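PDB 6OD8: putative aspartyl-tRNA synthetase from Leishmania major, which probably catalyses the ATP-dependent attachment of L-aspartate to tRNA(Asp), with release of AMP and diphosphate. Local coordinates for residues E332-F335 with N336-E340; T72-V76 with S77-R81. All blocks are in the same frame, centred on the assembly; numbering follows the deposited sequence. Where two conformers were deposited one is given.

Interaction 1: residues E332-F335 with N336-E340; sequences ESLF and NYIFE. With EDO (1,2-ethanediol), chain H; EDO (1,2-ethanediol), chain I.
F335 and F339, one helical turn apart, bring their rings together on the buried flank of helix 325-342. CD1 of F335 lies 3.6 Å from CZ of F339, and the rings meet obliquely, their planes inclined at 46°. F339 keeps CG beside its own backbone N (chi1 -70°), which carries the ring back along the helix to F335. The rings are covered by strand 472-477, F335 by M475 and F339 by I477, while W363 meets the F339 ring. Next to it, L334 and I338 run side by side and point the same way, with L334 CD1 to I338 CD1 at 3.8 Å; here L334 has CG anti to its backbone N (chi1 164°), and its side chain also reaches F526 and I528 of strand 523-529. The other flank is polar. A water donates to S333 O at 2.8 Å and accepts from N336 ND2 at 3.2 Å, so it bridges backbone and side chain. S333 OG bonds to D329 O, one turn back, and takes a hydrogen bond from O2 of a 1,2-ethanediol, probably a crystallisation additive, at 3.0 Å. The helix is amphipathic here: F335, F339 and L334 face the sheet strands, while the buried carboxylate of E332 is paired in a salt bridge from OE2 to R401, and the amide of N336 is satisfied by W363 at OD1 and by the water at ND2.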
ATOM      1  N   GLU A 332       4.115  -0.237 -19.607  1.00 15.55           N
ATOM      2  CA  GLU A 332       4.979  -1.309 -20.099  1.00 17.31           C
ATOM      3  C   GLU A 332       6.281  -1.378 -19.314  1.00 20.43           C
ATOM      4  O   GLU A 332       6.787  -2.475 -19.026  1.00 15.54           O
ATOM      5  CB  GLU A 332       5.284  -1.112 -21.586  1.00 14.86           C
ATOM      6  CG  GLU A 332       4.119  -1.423 -22.498  1.00 20.30           C
ATOM      7  CD  GLU A 332       4.422  -1.083 -23.948  1.00 25.23           C
ATOM      8  OE1 GLU A 332       5.427  -0.378 -24.191  1.00 23.10           O
ATOM      9  OE2 GLU A 332       3.664  -1.516 -24.847  1.00 24.13           O
ATOM     10  N   SER A 333       6.882  -0.226 -19.034  1.00 15.81           N
ATOM     11  CA  SER A 333       8.107  -0.222 -18.244  1.00 18.23           C
ATOM     12  C   SER A 333       7.836  -0.756 -16.844  1.00 13.37           C
ATOM     13  O   SER A 333       8.678  -1.453 -16.264  1.00 18.27           O
ATOM     14  CB  SER A 333       8.689   1.194 -18.169  1.00 18.31           C
ATOM     15  OG  SER A 333       9.031   1.675 -19.459  1.00 23.98           O
ATOM     16  N   LEU A 334       6.652  -0.443 -16.301  1.00 12.20           N
ATOM     17  CA  LEU A 334       6.274  -0.932 -14.974  1.00 13.92           C
ATOM     18  C   LEU A 334       6.163  -2.452 -14.967  1.00 17.72           C
ATOM     19  O   LEU A 334       6.683  -3.129 -14.070  1.00 13.68           O
ATOM     20  CB  LEU A 334       4.941  -0.290 -14.550  1.00 14.20           C
ATOM     21  CG  LEU A 334       4.189  -0.926 -13.393  1.00 14.60           C
ATOM     22  CD1 LEU A 334       4.967  -0.708 -12.104  1.00 12.62           C
ATOM     23  CD2 LEU A 334       2.779  -0.340 -13.252  1.00 18.48           C
ATOM     24  N   PHE A 335       5.476  -3.011 -15.961  1.00 14.52           N
ATOM     25  CA  PHE A 335       5.353  -4.466 -15.993  1.00 17.11           C
ATOM     26  C   PHE A 335       6.708  -5.116 -16.245  1.00 17.76           C
ATOM     27  O   PHE A 335       7.010  -6.152 -15.654  1.00 15.56           O
ATOM     28  CB  PHE A 335       4.315  -4.902 -17.047  1.00 15.36           C
ATOM     29  CG  PHE A 335       2.892  -4.982 -16.516  1.00 13.15           C
ATOM     30  CD1 PHE A 335       2.462  -6.099 -15.809  1.00 20.24           C
ATOM     31  CD2 PHE A 335       1.999  -3.951 -16.728  1.00 18.49           C
ATOM     32  CE1 PHE A 335       1.164  -6.175 -15.309  1.00 25.04           C
ATOM     33  CE2 PHE A 335       0.695  -4.022 -16.239  1.00 20.37           C
ATOM     34  CZ  PHE A 335       0.278  -5.139 -15.543  1.00 21.05           C
ATOM     35  N   ASN A 336       7.532  -4.530 -17.130  1.00 13.64           N
ATOM     36  CA  ASN A 336       8.866  -5.072 -17.359  1.00 15.12           C
ATOM     37  C   ASN A 336       9.644  -5.140 -16.055  1.00 21.56           C
ATOM     38  O   ASN A 336      10.245  -6.164 -15.732  1.00 21.09           O
ATOM     39  CB  ASN A 336       9.617  -4.214 -18.382  1.00 14.11           C
ATOM     40  CG  ASN A 336      10.951  -4.808 -18.784  1.00 21.27           C
ATOM     41  OD1 ASN A 336      11.042  -5.971 -19.166  1.00 24.15           O
ATOM     42  ND2 ASN A 336      11.991  -4.005 -18.710  1.00 22.89           N
ATOM     43  N   TYR A 337       9.631  -4.043 -15.293  1.00 16.95           N
ATOM     44  CA  TYR A 337      10.345  -3.978 -14.021  1.00 17.59           C
ATOM     45  C   TYR A 337       9.885  -5.082 -13.077  1.00 18.24           C
ATOM     46  O   TYR A 337      10.702  -5.769 -12.452  1.00 18.92           O
ATOM     47  CB  TYR A 337      10.097  -2.596 -13.408  1.00 21.37           C
ATOM     48  CG  TYR A 337      10.749  -2.295 -12.069  1.00 20.59           C
ATOM     49  CD1 TYR A 337      11.950  -1.594 -12.007  1.00 26.21           C
ATOM     50  CD2 TYR A 337      10.126  -2.642 -10.871  1.00 17.02           C
ATOM     51  CE1 TYR A 337      12.542  -1.272 -10.773  1.00 25.50           C
ATOM     52  CE2 TYR A 337      10.714  -2.333  -9.634  1.00 18.32           C
ATOM     53  CZ  TYR A 337      11.923  -1.650  -9.594  1.00 29.09           C
ATOM     54  OH  TYR A 337      12.512  -1.332  -8.371  1.00 27.77           O
ATOM     55  N   ILE A 338       8.567  -5.245 -12.945  1.00 15.59           N
ATOM     56  CA  ILE A 338       8.010  -6.243 -12.033  1.00 18.93           C
ATOM     57  C   ILE A 338       8.423  -7.648 -12.465  1.00 19.25           C
ATOM     58  O   ILE A 338       8.937  -8.437 -11.663  1.00 17.85           O
ATOM     59  CB  ILE A 338       6.479  -6.089 -11.947  1.00 16.67           C
ATOM     60  CG1 ILE A 338       6.129  -4.767 -11.254  1.00 14.03           C
ATOM     61  CG2 ILE A 338       5.820  -7.274 -11.219  1.00 16.32           C
ATOM     62  CD1 ILE A 338       4.642  -4.409 -11.267  1.00 12.60           C
ATOM     63  N   PHE A 339       8.205  -7.978 -13.737  1.00 16.96           N
ATOM     64  CA  PHE A 339       8.479  -9.324 -14.230  1.00 15.11           C
ATOM     65  C   PHE A 339       9.954  -9.663 -14.113  1.00 16.96           C
ATOM     66  O   PHE A 339      10.322 -10.800 -13.784  1.00 18.82           O
ATOM     67  CB  PHE A 339       8.048  -9.441 -15.709  1.00 14.96           C
ATOM     68  CG  PHE A 339       6.559  -9.411 -15.925  1.00 19.18           C
ATOM     69  CD1 PHE A 339       5.693  -9.851 -14.943  1.00 23.41           C
ATOM     70  CD2 PHE A 339       6.029  -8.965 -17.145  1.00 22.53           C
ATOM     71  CE1 PHE A 339       4.325  -9.840 -15.152  1.00 20.53           C
ATOM     72  CE2 PHE A 339       4.670  -8.957 -17.370  1.00 20.34           C
ATOM     73  CZ  PHE A 339       3.804  -9.389 -16.363  1.00 18.51           C
ATOM     74  N   GLU A 340      10.818  -8.698 -14.417  1.00 14.32           N
ATOM     75  CA  GLU A 340      12.253  -8.949 -14.312  1.00 16.31           C
ATOM     76  C   GLU A 340      12.671  -9.241 -12.875  1.00 19.50           C
ATOM     77  O   GLU A 340      13.535 -10.094 -12.638  1.00 20.06           O
ATOM     78  CB  GLU A 340      13.004  -7.747 -14.880  1.00 21.58           C
ATOM     79  CG  GLU A 340      14.455  -7.629 -14.532  1.00 41.45           C
ATOM     80  CD  GLU A 340      15.033  -6.305 -15.028  1.00 51.72           C
ATOM     81  OE1 GLU A 340      14.644  -5.868 -16.140  1.00 35.64           O
ATOM     82  OE2 GLU A 340      15.851  -5.696 -14.296  1.00 58.79           O
TER
HETATM   83  C1  EDO H 606       8.400  -0.023 -22.671  1.00 39.48           C
HETATM   84  O1  EDO H 606       9.762  -0.001 -22.210  1.00 36.12           O
HETATM   85  C2  EDO H 606       7.963   1.343 -23.182  1.00 36.76           C
HETATM   86  O2  EDO H 606       8.462   2.366 -22.313  1.00 45.48           O
HETATM   87  C1  EDO I 607      16.566  -7.362 -10.095  1.00 58.44           C
HETATM   88  O1  EDO I 607      17.610  -6.384 -10.067  1.00 63.47           O
HETATM   89  C2  EDO I 607      16.648  -8.163 -11.387  1.00 55.20           C
HETATM   90  O2  EDO I 607      16.955  -7.288 -12.476  1.00 52.37           O
HETATM   91  O   HOH W   1      11.319  -1.372 -17.099  1.00 26.91           O

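Interaction 2: residues T72-V76 with S77-R81; sequences THIPV and SELSR
Local turn packing, in which P75 and V76 meet E78 and L79, shapes the chain just before strand 88-100, the first strand of the OB-fold domain. Two successive backbone bonds, each spanning three residues, define the bend: E78 N donates to P75 O at 3.0 Å, and L79 N to V76 O at 3.2 Å. In both, the donor sits well above the carbonyl plane, as suits the tight winding of a 3-10 segment. A type I beta turn from E78 to R81 follows directly. The E78 carboxylate comes obliquely against the CG-CD side of P75: its CD approaches P75 CG at 3.4 Å, and OE1 comes equally near P75 CD at 3.4 Å. The glutamate places CG beside its backbone N (chi1 -69°) and then runs extended (chi2 176°), which brings the carboxylate beside P75 and next to CG2 of I74. From there E78 OE1 forms a salt bridge with R81 NH1 at 2.8 Å, closing the beta turn with a side-chain link; R81 NE has a second acidic partner in E83. The OB-fold is a small curled beta-barrel, and in class II synthetases of the aspartate type it serves as the anticodon-binding domain. V76 and L79, on the apolar side of the bend, press against this barrel: V76 CG1 lies 4.0 Å from L79 CD1, and both residues rest on I91, with L79 also touching V116. I74 is joined by backbone hydrogen bonding to L90 of strand 88-100, and S80 OG is hydrogen-bonded to H161 ND1.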
ATOM      1  N   THR A  72      19.036 -17.438  22.846  1.00 29.53           N
ATOM      2  CA  THR A  72      19.208 -17.207  21.413  1.00 37.51           C
ATOM      3  C   THR A  72      18.444 -18.290  20.659  1.00 37.07           C
ATOM      4  O   THR A  72      18.815 -19.469  20.708  1.00 39.85           O
ATOM      5  CB  THR A  72      20.686 -17.205  21.024  1.00 43.37           C
ATOM      6  OG1 THR A  72      21.363 -16.131  21.690  1.00 50.95           O
ATOM      7  CG2 THR A  72      20.837 -17.035  19.524  1.00 42.27           C
ATOM      8  N   HIS A  73      17.374 -17.888  19.971  1.00 32.23           N
ATOM      9  CA  HIS A  73      16.554 -18.797  19.187  0.53 35.02           C
ATOM     10  C   HIS A  73      17.030 -18.772  17.734  1.00 38.07           C
ATOM     11  O   HIS A  73      16.959 -17.730  17.076  1.00 40.34           O
ATOM     12  CB  HIS A  73      15.089 -18.374  19.327  0.53 31.85           C
ATOM     13  CG  HIS A  73      14.746 -17.873  20.702  0.53 28.04           C
ATOM     14  ND1 HIS A  73      14.089 -18.646  21.634  0.53 28.95           N
ATOM     15  CD2 HIS A  73      14.994 -16.688  21.310  0.53 27.25           C
ATOM     16  CE1 HIS A  73      13.938 -17.958  22.753  0.53 25.10           C
ATOM     17  NE2 HIS A  73      14.486 -16.769  22.584  0.53 24.92           N
ATOM     18  N   ILE A  74      17.516 -19.910  17.238  1.00 30.87           N
ATOM     19  CA  ILE A  74      18.017 -20.025  15.868  1.00 27.97           C
ATOM     20  C   ILE A  74      16.847 -20.407  14.962  1.00 28.57           C
ATOM     21  O   ILE A  74      16.215 -21.446  15.200  1.00 29.46           O
ATOM     22  CB  ILE A  74      19.137 -21.069  15.757  1.00 30.14           C
ATOM     23  CG1 ILE A  74      20.256 -20.814  16.780  1.00 32.16           C
ATOM     24  CG2 ILE A  74      19.666 -21.155  14.320  1.00 35.03           C
ATOM     25  CD1 ILE A  74      20.976 -19.507  16.590  1.00 39.58           C
ATOM     26  N   PRO A  75      16.548 -19.637  13.916  1.00 36.53           N
ATOM     27  CA  PRO A  75      15.498 -20.062  12.978  1.00 34.29           C
ATOM     28  C   PRO A  75      15.933 -21.267  12.151  1.00 19.35           C
ATOM     29  O   PRO A  75      17.111 -21.457  11.849  1.00 27.73           O
ATOM     30  CB  PRO A  75      15.282 -18.825  12.098  1.00 35.11           C
ATOM     31  CG  PRO A  75      16.515 -18.029  12.238  1.00 36.63           C
ATOM     32  CD  PRO A  75      17.076 -18.298  13.597  1.00 33.72           C
ATOM     33  N   VAL A  76      14.953 -22.092  11.782  1.00 23.33           N
ATOM     34  CA  VAL A  76      15.237 -23.282  10.989  1.00 24.85           C
ATOM     35  C   VAL A  76      15.979 -22.915   9.707  1.00 23.44           C
ATOM     36  O   VAL A  76      16.820 -23.686   9.228  1.00 23.66           O
ATOM     37  CB  VAL A  76      13.926 -24.041  10.692  1.00 27.17           C
ATOM     38  CG1 VAL A  76      14.206 -25.302   9.894  1.00 29.26           C
ATOM     39  CG2 VAL A  76      13.221 -24.385  11.991  1.00 34.22           C
ATOM     40  N   SER A  77      15.718 -21.719   9.164  1.00 23.53           N
ATOM     41  CA  SER A  77      16.322 -21.317   7.895  1.00 31.14           C
ATOM     42  C   SER A  77      17.840 -21.248   7.980  1.00 27.53           C
ATOM     43  O   SER A  77      18.526 -21.419   6.966  1.00 31.64           O
ATOM     44  CB  SER A  77      15.754 -19.967   7.448  1.00 31.80           C
ATOM     45  OG  SER A  77      15.879 -18.981   8.473  1.00 33.11           O
ATOM     46  N   GLU A  78      18.387 -21.025   9.182  1.00 32.03           N
ATOM     47  CA  GLU A  78      19.815 -20.813   9.372  1.00 36.02           C
ATOM     48  C   GLU A  78      20.598 -22.094   9.644  1.00 29.88           C
ATOM     49  O   GLU A  78      21.823 -22.032   9.761  1.00 40.12           O
ATOM     50  CB  GLU A  78      20.046 -19.820  10.524  1.00 45.24           C
ATOM     51  CG  GLU A  78      19.620 -18.380  10.235  1.00 57.82           C
ATOM     52  CD  GLU A  78      19.776 -17.452  11.446  1.00 71.64           C
ATOM     53  OE1 GLU A  78      20.290 -17.897  12.499  1.00 74.25           O
ATOM     54  OE2 GLU A  78      19.375 -16.270  11.347  1.00 75.19           O
ATOM     55  N   LEU A  79      19.936 -23.252   9.723  1.00 25.60           N
ATOM     56  CA  LEU A  79      20.560 -24.457  10.262  1.00 29.95           C
ATOM     57  C   LEU A  79      21.644 -25.049   9.375  1.00 39.80           C
ATOM     58  O   LEU A  79      22.385 -25.928   9.836  1.00 36.77           O
ATOM     59  CB  LEU A  79      19.488 -25.512  10.524  1.00 32.68           C
ATOM     60  CG  LEU A  79      18.642 -25.214  11.753  1.00 27.21           C
ATOM     61  CD1 LEU A  79      17.518 -26.243  11.916  1.00 24.65           C
ATOM     62  CD2 LEU A  79      19.554 -25.178  12.965  1.00 27.05           C
ATOM     63  N   SER A  80      21.758 -24.616   8.126  1.00 38.47           N
ATOM     64  CA  SER A  80      22.811 -25.137   7.274  1.00 39.26           C
ATOM     65  C   SER A  80      24.060 -24.261   7.269  1.00 44.02           C
ATOM     66  O   SER A  80      25.056 -24.639   6.642  1.00 49.74           O
ATOM     67  CB  SER A  80      22.281 -25.340   5.854  1.00 40.02           C
ATOM     68  OG  SER A  80      21.534 -26.547   5.792  1.00 38.54           O
ATOM     69  N   ARG A  81      24.035 -23.128   7.967  1.00 45.43           N
ATOM     70  CA  ARG A  81      25.233 -22.324   8.159  1.00 49.01           C
ATOM     71  C   ARG A  81      26.364 -23.200   8.698  1.00 46.02           C
ATOM     72  O   ARG A  81      26.158 -23.934   9.676  1.00 42.04           O
ATOM     73  CB  ARG A  81      24.954 -21.168   9.125  1.00 51.09           C
ATOM     74  CG  ARG A  81      24.258 -19.954   8.500  1.00 55.85           C
ATOM     75  CD  ARG A  81      23.654 -19.035   9.571  1.00 64.51           C
ATOM     76  NE  ARG A  81      24.513 -18.905  10.752  1.00 78.64           N
ATOM     77  CZ  ARG A  81      24.198 -18.214  11.848  1.00 81.03           C
ATOM     78  NH1 ARG A  81      23.037 -17.577  11.926  1.00 80.74           N
ATOM     79  NH2 ARG A  81      25.046 -18.161  12.871  1.00 78.63           N
TER

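Overall arrangement
From the N terminus, the chain first reaches interaction 2, where residues 72-81 wind through a 3-10 segment and a type I turn and pack on strands 88-100 and 114-121 of the OB-fold barrel they precede. That barrel, the connecting region and the first strands of the class II catalytic domain follow before interaction 1 forms within helix 325-342. Each contact closes no more than a turn or so of backbone; the two lie in series, neither nested nor crossed. The centres of interactions 1 and 2 are about 34 Å apart, and the nearest atoms of interactions 1 and 2 about 22 Å. Interaction 2 therefore belongs to the barrel, whereas interaction 1 packs helix 325-342 against the large catalytic sheet and alongside helix 215-237.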